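Local coordinates for alginate biosynthesis protein AlgX (Pseudomonas aeruginosa, PDB 4KNC), which takes part in the O-acetylation of the exopolysaccharide alginate and protects the polymer from degradation as it crosses the periplasm, at residues A[132-137]-A[141-146]; A[55-60]-A[86-91]; A[415-420]-A[427-432]. One frame throughout, in Å; residues are numbered along the deposited sequence.

Contact 1 of 3, residues A[132-137]-A[141-146]; sequences SPLFDE and HAYYFK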
loop_
_atom_site.group_PDB
_atom_site.type_symbol
_atom_site.label_atom_id
_atom_site.label_comp_id
_atom_site.label_asym_id
_atom_site.label_seq_id
_atom_site.Cartn_x
_atom_site.Cartn_y
_atom_site.Cartn_z
ATOM N N SER A 132 -12.602 -5.215 -14.906
ATOM C CA SER A 132 -12.858 -6.324 -15.823
ATOM C C SER A 132 -13.139 -5.934 -17.293
ATOM O O SER A 132 -12.793 -6.695 -18.193
ATOM C CB SER A 132 -13.920 -7.293 -15.276
ATOM O OG SER A 132 -15.152 -6.637 -15.048
ATOM N N PRO A 133 -13.724 -4.743 -17.551
ATOM C CA PRO A 133 -13.811 -4.413 -18.984
ATOM C C PRO A 133 -12.458 -4.301 -19.684
ATOM O O PRO A 133 -12.424 -4.350 -20.916
ATOM C CB PRO A 133 -14.517 -3.055 -18.995
ATOM C CG PRO A 133 -15.356 -3.066 -17.751
ATOM C CD PRO A 133 -14.508 -3.805 -16.728
ATOM N N LEU A 134 -11.367 -4.172 -18.926
ATOM C CA LEU A 134 -10.040 -4.067 -19.531
ATOM C C LEU A 134 -9.372 -5.420 -19.750
ATOM O O LEU A 134 -8.279 -5.486 -20.313
ATOM C CB LEU A 134 -9.122 -3.183 -18.681
ATOM C CG LEU A 134 -9.699 -1.818 -18.330
ATOM C CD1 LEU A 134 -8.668 -1.006 -17.541
ATOM C CD2 LEU A 134 -10.138 -1.097 -19.616
ATOM N N PHE A 135 -10.014 -6.491 -19.293
ATOM C CA PHE A 135 -9.403 -7.821 -19.352
ATOM C C PHE A 135 -9.335 -8.354 -20.778
ATOM O O PHE A 135 -10.133 -7.969 -21.638
ATOM C CB PHE A 135 -10.181 -8.830 -18.511
ATOM C CG PHE A 135 -10.100 -8.597 -17.029
ATOM C CD1 PHE A 135 -9.430 -7.501 -16.509
ATOM C CD2 PHE A 135 -10.712 -9.483 -16.154
ATOM C CE1 PHE A 135 -9.372 -7.291 -15.138
ATOM C CE2 PHE A 135 -10.656 -9.284 -14.793
ATOM C CZ PHE A 135 -9.987 -8.189 -14.278
ATOM N N ASP A 136 -8.392 -9.260 -21.008
ATOM C CA ASP A 136 -8.213 -9.892 -22.307
ATOM C C ASP A 136 -8.173 -8.845 -23.416
ATOM O O ASP A 136 -8.785 -9.014 -24.462
ATOM C CB ASP A 136 -9.355 -10.885 -22.567
ATOM C CG ASP A 136 -8.936 -12.010 -23.480
ATOM O OD1 ASP A 136 -7.810 -11.926 -24.008
ATOM O OD2 ASP A 136 -9.711 -12.974 -23.660
ATOM N N GLU A 137 -7.472 -7.749 -23.166
ATOM C CA GLU A 137 -7.541 -6.582 -24.037
ATOM C C GLU A 137 -6.950 -6.864 -25.410
ATOM O O GLU A 137 -6.090 -7.738 -25.567
ATOM C CB GLU A 137 -6.763 -5.420 -23.413
ATOM C CG GLU A 137 -5.239 -5.606 -23.545
ATOM C CD GLU A 137 -4.436 -4.412 -23.054
ATOM O OE1 GLU A 137 -5.007 -3.503 -22.401
ATOM O OE2 GLU A 137 -3.222 -4.389 -23.326
ATOM N N HIS A 141 -1.428 0.046 -27.641
ATOM C CA HIS A 141 -0.555 0.343 -26.514
ATOM C C HIS A 141 -0.875 -0.591 -25.350
ATOM O O HIS A 141 -1.831 -0.363 -24.610
ATOM C CB HIS A 141 -0.718 1.798 -26.081
ATOM C CG HIS A 141 -0.304 2.785 -27.128
ATOM N ND1 HIS A 141 -1.158 3.746 -27.627
ATOM C CD2 HIS A 141 0.875 2.958 -27.770
ATOM C CE1 HIS A 141 -0.521 4.470 -28.528
ATOM N NE2 HIS A 141 0.715 4.014 -28.632
ATOM N N ALA A 142 -0.075 -1.642 -25.208
ATOM C CA ALA A 142 -0.311 -2.674 -24.203
ATOM C C ALA A 142 -0.450 -2.089 -22.796
ATOM O O ALA A 142 0.283 -1.168 -22.421
ATOM C CB ALA A 142 0.823 -3.690 -24.237
ATOM N N TYR A 143 -1.387 -2.630 -22.021
ATOM C CA TYR A 143 -1.620 -2.172 -20.646
ATOM C C TYR A 143 -0.323 -2.285 -19.816
ATOM O O TYR A 143 0.080 -1.332 -19.133
ATOM C CB TYR A 143 -2.748 -3.006 -20.039
ATOM C CG TYR A 143 -3.222 -2.647 -18.642
ATOM C CD1 TYR A 143 -2.502 -3.040 -17.520
ATOM C CD2 TYR A 143 -4.444 -1.993 -18.442
ATOM C CE1 TYR A 143 -2.942 -2.737 -16.242
ATOM C CE2 TYR A 143 -4.897 -1.701 -17.166
ATOM C CZ TYR A 143 -4.134 -2.071 -16.064
ATOM O OH TYR A 143 -4.558 -1.783 -14.776
ATOM N N TYR A 144 0.342 -3.435 -19.919
ATOM C CA TYR A 144 1.579 -3.719 -19.164
ATOM C C TYR A 144 2.858 -3.660 -19.990
ATOM O O TYR A 144 2.837 -3.927 -21.191
ATOM C CB TYR A 144 1.499 -5.109 -18.532
ATOM C CG TYR A 144 0.803 -5.127 -17.187
ATOM C CD1 TYR A 144 1.449 -4.645 -16.052
ATOM C CD2 TYR A 144 -0.498 -5.626 -17.050
ATOM C CE1 TYR A 144 0.829 -4.652 -14.815
ATOM C CE2 TYR A 144 -1.133 -5.641 -15.807
ATOM C CZ TYR A 144 -0.458 -5.145 -14.695
ATOM O OH TYR A 144 -1.046 -5.140 -13.455
ATOM N N PHE A 145 3.978 -3.331 -19.345
ATOM C CA PHE A 145 5.279 -3.524 -19.980
ATOM C C PHE A 145 5.474 -5.013 -20.292
ATOM O O PHE A 145 4.946 -5.882 -19.584
ATOM C CB PHE A 145 6.432 -3.000 -19.106
ATOM C CG PHE A 145 6.547 -1.487 -19.070
ATOM C CD1 PHE A 145 7.186 -0.794 -20.097
ATOM C CD2 PHE A 145 6.016 -0.760 -18.009
ATOM C CE1 PHE A 145 7.291 0.601 -20.064
ATOM C CE2 PHE A 145 6.116 0.624 -17.961
ATOM C CZ PHE A 145 6.763 1.307 -18.994
ATOM N N LYS A 146 6.231 -5.283 -21.356
ATOM C CA LYS A 146 6.551 -6.638 -21.822
ATOM C C LYS A 146 7.201 -7.532 -20.781
ATOM O O LYS A 146 6.882 -8.717 -20.689
ATOM C CB LYS A 146 7.491 -6.574 -23.036
ATOM C CG LYS A 146 6.844 -5.986 -24.278
ATOM C CD LYS A 146 7.841 -5.917 -25.437
ATOM C CE LYS A 146 7.151 -5.563 -26.733
ATOM N NZ LYS A 146 8.131 -5.558 -27.851
#
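Glu137 and Tyr143 meet across a surface loop of the SGNH hydrolase-like domain, in the connection between helices 107-123 and 153-169 that runs on into the inferred active-site residues Asp148 and His150. Neither segment contains a strand, and 132-134 makes a short 3-10 turn closed by the bond from Phe135 N to Ser132 O.

The polar part of the contact is a carboxylate gripping a backbone amide. Tyr143 N donates to Glu137 OE2 at 2.9 Å with an N-H...O angle of 165°, and OE2 receives it through its syn lone pair, on the side of the other oxygen. Glu137 reaches the amide because its chain leaves CB between the backbone N and carbonyl carbon and then runs extended. The same oxygen lies 3.5 Å from Ala142 CA. The carboxylate does not depend on this bond alone: OE2 is also hydrogen-bonded to Asn93 ND2, and OE1 forms a salt bridge with Arg158. Grips on both oxygens should limit rotation of the group, and the arginine probably stabilises its negative charge.

Tyr143 has CG trans to its own amide nitrogen (chi1 -176°), which carries the ring away from that bond and toward Leu134. The carboxylate and ring planes are 69° apart, so the two flat groups do not stack. At its far end the phenol is tied to Ser159 by a hydrogen bond between OH and OG.

Leu134 supplies the apolar part. It crosses Tyr143 at roughly a right angle, and its CD1 methyl meets the ring at the edge, near the ring plane, 3.9 Å from Tyr143 CE2.

Contact 2 of 3, residues A[55-60]-A[86-91]; sequences TDFGTS and QPTRGL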
loop_
_atom_site.group_PDB
_atom_site.type_symbol
_atom_site.label_atom_id
_atom_site.label_comp_id
_atom_site.label_asym_id
_atom_site.label_seq_id
_atom_site.Cartn_x
_atom_site.Cartn_y
_atom_site.Cartn_z
ATOM N N THR A 55 -4.778 -17.969 -10.231
ATOM C CA THR A 55 -6.242 -18.014 -10.232
ATOM C C THR A 55 -6.821 -17.741 -8.859
ATOM O O THR A 55 -8.032 -17.673 -8.701
ATOM C CB THR A 55 -6.780 -19.387 -10.678
ATOM O OG1 THR A 55 -6.236 -20.405 -9.826
ATOM C CG2 THR A 55 -6.393 -19.677 -12.131
ATOM N N ASP A 56 -5.965 -17.588 -7.853
ATOM C CA ASP A 56 -6.439 -17.375 -6.483
ATOM C C ASP A 56 -6.351 -15.901 -6.104
ATOM O O ASP A 56 -5.327 -15.278 -6.325
ATOM C CB ASP A 56 -5.610 -18.214 -5.508
ATOM C CG ASP A 56 -4.144 -17.821 -5.512
ATOM O OD1 ASP A 56 -3.467 -18.052 -6.540
ATOM O OD2 ASP A 56 -3.676 -17.258 -4.500
ATOM N N PHE A 57 -7.424 -15.341 -5.536
ATOM C CA PHE A 57 -7.452 -13.924 -5.166
ATOM C C PHE A 57 -8.132 -13.733 -3.809
ATOM O O PHE A 57 -8.851 -14.608 -3.353
ATOM C CB PHE A 57 -8.177 -13.098 -6.241
ATOM C CG PHE A 57 -7.463 -13.078 -7.560
ATOM C CD1 PHE A 57 -6.411 -12.211 -7.772
ATOM C CD2 PHE A 57 -7.832 -13.940 -8.581
ATOM C CE1 PHE A 57 -5.722 -12.199 -8.983
ATOM C CE2 PHE A 57 -7.157 -13.932 -9.797
ATOM C CZ PHE A 57 -6.099 -13.054 -9.999
ATOM N N GLY A 58 -7.901 -12.593 -3.167
ATOM C CA GLY A 58 -8.563 -12.297 -1.905
ATOM C C GLY A 58 -7.725 -12.547 -0.660
ATOM O O GLY A 58 -6.490 -12.503 -0.691
ATOM N N THR A 59 -8.410 -12.802 0.450
ATOM C CA THR A 59 -7.752 -13.009 1.723
ATOM C C THR A 59 -8.641 -13.852 2.639
ATOM O O THR A 59 -9.728 -14.263 2.247
ATOM C CB THR A 59 -7.440 -11.669 2.414
ATOM O OG1 THR A 59 -6.739 -11.917 3.641
ATOM C CG2 THR A 59 -8.731 -10.905 2.714
ATOM N N SER A 60 -8.165 -14.098 3.858
ATOM C CA SER A 60 -8.900 -14.885 4.850
ATOM C C SER A 60 -10.080 -14.114 5.428
ATOM O O SER A 60 -10.183 -12.898 5.241
ATOM C CB SER A 60 -7.969 -15.254 5.998
ATOM O OG SER A 60 -7.622 -14.097 6.733
ATOM N N GLN A 86 -5.165 -3.647 -8.407
ATOM C CA GLN A 86 -4.568 -3.741 -9.744
ATOM C C GLN A 86 -4.672 -5.176 -10.282
ATOM O O GLN A 86 -4.272 -6.130 -9.624
ATOM C CB GLN A 86 -3.105 -3.278 -9.712
ATOM C CG GLN A 86 -2.546 -2.905 -11.096
ATOM C CD GLN A 86 -1.025 -2.702 -11.085
ATOM O OE1 GLN A 86 -0.310 -3.319 -10.288
ATOM N NE2 GLN A 86 -0.534 -1.832 -11.968
ATOM N N PRO A 87 -5.256 -5.335 -11.469
ATOM C CA PRO A 87 -5.457 -6.691 -11.998
ATOM C C PRO A 87 -4.158 -7.327 -12.523
ATOM O O PRO A 87 -3.172 -6.636 -12.765
ATOM C CB PRO A 87 -6.460 -6.477 -13.133
ATOM C CG PRO A 87 -6.237 -5.034 -13.566
ATOM C CD PRO A 87 -5.908 -4.297 -12.292
ATOM N N THR A 88 -4.158 -8.639 -12.698
ATOM C CA THR A 88 -2.917 -9.316 -13.083
ATOM C C THR A 88 -2.563 -9.102 -14.553
ATOM O O THR A 88 -3.407 -8.728 -15.375
ATOM C CB THR A 88 -2.949 -10.817 -12.734
ATOM O OG1 THR A 88 -4.097 -11.436 -13.336
ATOM C CG2 THR A 88 -3.009 -11.011 -11.206
ATOM N N ARG A 89 -1.297 -9.313 -14.874
ATOM C CA ARG A 89 -0.832 -9.225 -16.245
ATOM C C ARG A 89 -1.503 -10.319 -17.058
ATOM O O ARG A 89 -1.755 -10.155 -18.243
ATOM C CB ARG A 89 0.702 -9.353 -16.298
ATOM C CG ARG A 89 1.412 -8.260 -15.488
ATOM C CD ARG A 89 2.936 -8.454 -15.416
ATOM N NE ARG A 89 3.618 -8.123 -16.672
ATOM C CZ ARG A 89 4.016 -9.022 -17.571
ATOM N NH1 ARG A 89 3.795 -10.320 -17.364
ATOM N NH2 ARG A 89 4.643 -8.621 -18.674
ATOM N N GLY A 90 -1.795 -11.442 -16.414
ATOM C CA GLY A 90 -2.455 -12.538 -17.099
ATOM C C GLY A 90 -3.893 -12.182 -17.474
ATOM O O GLY A 90 -4.331 -12.471 -18.594
ATOM N N LEU A 91 -4.625 -11.544 -16.555
ATOM C CA LEU A 91 -6.011 -11.169 -16.839
ATOM C C LEU A 91 -6.086 -10.119 -17.929
ATOM O O LEU A 91 -6.983 -10.153 -18.762
ATOM C CB LEU A 91 -6.730 -10.662 -15.588
ATOM C CG LEU A 91 -7.095 -11.744 -14.571
ATOM C CD1 LEU A 91 -7.394 -11.109 -13.219
ATOM C CD2 LEU A 91 -8.277 -12.580 -15.054
#
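Apolar contact is the whole of the direct meeting between 55-60 and 86-91, and Phe57 carries it from one side. Its ring comes from the direction opposite to Thr88 and Leu91. The Thr88 methyl CG2 sits at the ring edge, in its plane, 3.7 Å from Phe57 CE1. A second methyl, Leu91 CD1, approaches the end of the ring obliquely, 4.0 Å from Phe57 CZ. Helix 107-123 adds to the surroundings, touching Phe57 through Thr117 and Leu91 through Ala110.

In the SGNH hydrolase-like domain this joins the loop before helix 61-76 to the start of helix 89-93, just after strand 80-85 at one edge of the parallel sheet.

The one side-chain hydrogen bond made inside a segment here is the helix cap. Thr88 is the N-cap of helix 89-93, and its OG1 accepts from Leu91 N at 3.3 Å, with an N-H...O angle of 154°. One torsion serves both roles of Thr88: with OG1 between the backbone N and carbonyl carbon (chi1 55°), the hydroxyl faces the helix start while CG2 is turned to Phe57. The next residue along the chain from Phe57, Gly58, is hydrogen-bonded through its N to Tyr85 OH.

Contact 3 of 3, residues A[415-420]-A[427-432]; sequences LEIEAP and LEVQAS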
loop_
_atom_site.group_PDB
_atom_site.type_symbol
_atom_site.label_atom_id
_atom_site.label_comp_id
_atom_site.label_asym_id
_atom_site.label_seq_id
_atom_site.Cartn_x
_atom_site.Cartn_y
_atom_site.Cartn_z
ATOM N N LEU A 415 7.128 -1.354 28.670
ATOM C CA LEU A 415 7.533 -1.330 27.280
ATOM C C LEU A 415 9.048 -1.179 27.201
ATOM O O LEU A 415 9.626 -0.282 27.830
ATOM C CB LEU A 415 6.863 -0.185 26.516
ATOM C CG LEU A 415 7.469 0.072 25.124
ATOM C CD1 LEU A 415 7.197 -1.087 24.180
ATOM C CD2 LEU A 415 6.974 1.381 24.516
ATOM N N GLU A 416 9.669 -2.056 26.413
ATOM C CA GLU A 416 11.109 -2.092 26.234
ATOM C C GLU A 416 11.434 -2.010 24.757
ATOM O O GLU A 416 10.683 -2.514 23.920
ATOM C CB GLU A 416 11.688 -3.401 26.778
ATOM C CG GLU A 416 11.534 -3.608 28.268
ATOM C CD GLU A 416 12.088 -4.953 28.722
ATOM O OE1 GLU A 416 12.425 -5.088 29.916
ATOM O OE2 GLU A 416 12.185 -5.877 27.885
ATOM N N ILE A 417 12.573 -1.412 24.431
ATOM C CA ILE A 417 12.935 -1.247 23.031
ATOM C C ILE A 417 14.343 -1.750 22.689
ATOM O O ILE A 417 15.339 -1.251 23.204
ATOM C CB ILE A 417 12.752 0.216 22.578
ATOM C CG1 ILE A 417 11.266 0.577 22.609
ATOM C CG2 ILE A 417 13.345 0.427 21.185
ATOM C CD1 ILE A 417 10.938 1.918 22.022
ATOM N N GLU A 418 14.411 -2.741 21.807
ATOM C CA GLU A 418 15.697 -3.237 21.326
ATOM C C GLU A 418 16.329 -2.222 20.365
ATOM O O GLU A 418 15.690 -1.790 19.405
ATOM C CB GLU A 418 15.509 -4.583 20.619
ATOM C CG GLU A 418 16.796 -5.320 20.297
ATOM C CD GLU A 418 17.340 -6.080 21.492
ATOM O OE1 GLU A 418 16.571 -6.835 22.126
ATOM O OE2 GLU A 418 18.539 -5.917 21.803
ATOM N N ALA A 419 17.580 -1.843 20.624
ATOM C CA ALA A 419 18.283 -0.873 19.781
ATOM C C ALA A 419 18.413 -1.343 18.322
ATOM O O ALA A 419 18.548 -2.535 18.052
ATOM C CB ALA A 419 19.654 -0.551 20.368
ATOM N N PRO A 420 18.349 -0.398 17.374
ATOM C CA PRO A 420 18.426 -0.698 15.936
ATOM C C PRO A 420 19.814 -1.156 15.480
ATOM O O PRO A 420 20.817 -0.744 16.066
ATOM C CB PRO A 420 18.082 0.644 15.279
ATOM C CG PRO A 420 17.404 1.445 16.360
ATOM C CD PRO A 420 18.036 1.018 17.631
ATOM N N LEU A 427 21.581 8.398 19.453
ATOM C CA LEU A 427 20.162 8.120 19.188
ATOM C C LEU A 427 19.327 7.912 20.444
ATOM O O LEU A 427 19.643 7.067 21.286
ATOM C CB LEU A 427 19.997 6.902 18.270
ATOM C CG LEU A 427 18.554 6.525 17.892
ATOM C CD1 LEU A 427 17.922 7.613 17.060
ATOM C CD2 LEU A 427 18.482 5.200 17.147
ATOM N N GLU A 428 18.258 8.693 20.559
ATOM C CA GLU A 428 17.331 8.571 21.674
ATOM C C GLU A 428 15.959 8.156 21.172
ATOM O O GLU A 428 15.740 8.025 19.966
ATOM C CB GLU A 428 17.202 9.895 22.420
ATOM C CG GLU A 428 18.485 10.401 23.034
ATOM C CD GLU A 428 18.259 11.650 23.860
ATOM O OE1 GLU A 428 17.265 12.366 23.603
ATOM O OE2 GLU A 428 19.068 11.910 24.776
ATOM N N VAL A 429 15.033 7.959 22.105
ATOM C CA VAL A 429 13.662 7.612 21.755
ATOM C C VAL A 429 12.682 8.156 22.786
ATOM O O VAL A 429 12.990 8.227 23.987
ATOM C CB VAL A 429 13.484 6.081 21.567
ATOM C CG1 VAL A 429 13.618 5.348 22.896
ATOM C CG2 VAL A 429 12.150 5.772 20.908
ATOM N N GLN A 430 11.513 8.565 22.299
ATOM C CA GLN A 430 10.454 9.117 23.136
ATOM C C GLN A 430 9.205 8.243 23.053
ATOM O O GLN A 430 8.615 8.098 21.988
ATOM C CB GLN A 430 10.132 10.547 22.680
ATOM C CG GLN A 430 8.703 11.021 22.962
ATOM C CD GLN A 430 8.424 11.215 24.438
ATOM O OE1 GLN A 430 9.302 11.615 25.199
ATOM N NE2 GLN A 430 7.192 10.935 24.850
ATOM N N ALA A 431 8.788 7.660 24.169
ATOM C CA ALA A 431 7.597 6.813 24.131
ATOM C C ALA A 431 6.484 7.274 25.067
ATOM O O ALA A 431 6.734 7.857 26.121
ATOM C CB ALA A 431 7.960 5.367 24.403
ATOM N N SER A 432 5.251 6.990 24.668
ATOM C CA SER A 432 4.080 7.411 25.416
ATOM C C SER A 432 2.934 6.432 25.220
ATOM O O SER A 432 2.795 5.823 24.160
ATOM C CB SER A 432 3.653 8.814 24.986
ATOM O OG SER A 432 4.641 9.763 25.352
#
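Ile417, with the largest surface buried here, faces Val429 across the interior of the beta-sandwich of the C-terminal carbohydrate-binding module. The two strands belong to different four-stranded antiparallel sheets: 412-418 pairs with 338-343 and 368-375, whereas 428-435 lies between 326-333 and 355-361. Their separation fits sheet-to-sheet packing, since the CA atoms of Ile417 and Val429 are 9.0 Å apart, too far for backbone pairing. The segments run in roughly opposite directions, 155° apart.

The Ile417 and Val429 side chains reach toward each other tip to tip, Ile417 CD1 coming to 4.2 Å from Val429 CG2. CD1 gets there because the CG1 branch lies opposite the carbonyl carbon (chi1 -66°) and continues extended. Val359 of strand 355-361 touches both side chains, and Leu369 and Val341 flank Ile417 in its own sheet.

Ala431, two residues beyond Val429, points its methyl at the same interior and also touches Val359 and Val341. Having only CB to offer, it is met by the longer Leu415, whose CD2 comes to 4.1 Å from Ala431 CB.

Leu427 closes the other end of the row just before its strand begins. Its CG stands trans to its amide nitrogen (chi1 -179°), and the side chain reaches the Pro420 ring, with Leu427 CD2 4.0 Å from Pro420 CG.

Contacts 1 and 2 are neighbours in the SGNH hydrolase-like domain, their centres 14 Å apart, and they touch directly. Tyr144 OH lies 2.7 Å from Pro87 O and Asp136 N lies 2.8 Å from Leu91 O, both probable hydrogen bonds, so both segments of contact 1 meet 86-91. Contact 1 is the one near the inferred catalytic residues: the side chain of Tyr143 is about 9 Å from that of His150 and about 11 Å from that of Asp148, whereas contact 2 lies away from them. Contact 3 belongs to the carbohydrate-binding module, on the opposite side of the chain's centre. Its nearest atoms lie about 35 Å from contact 1 and about 26 Å from contact 2.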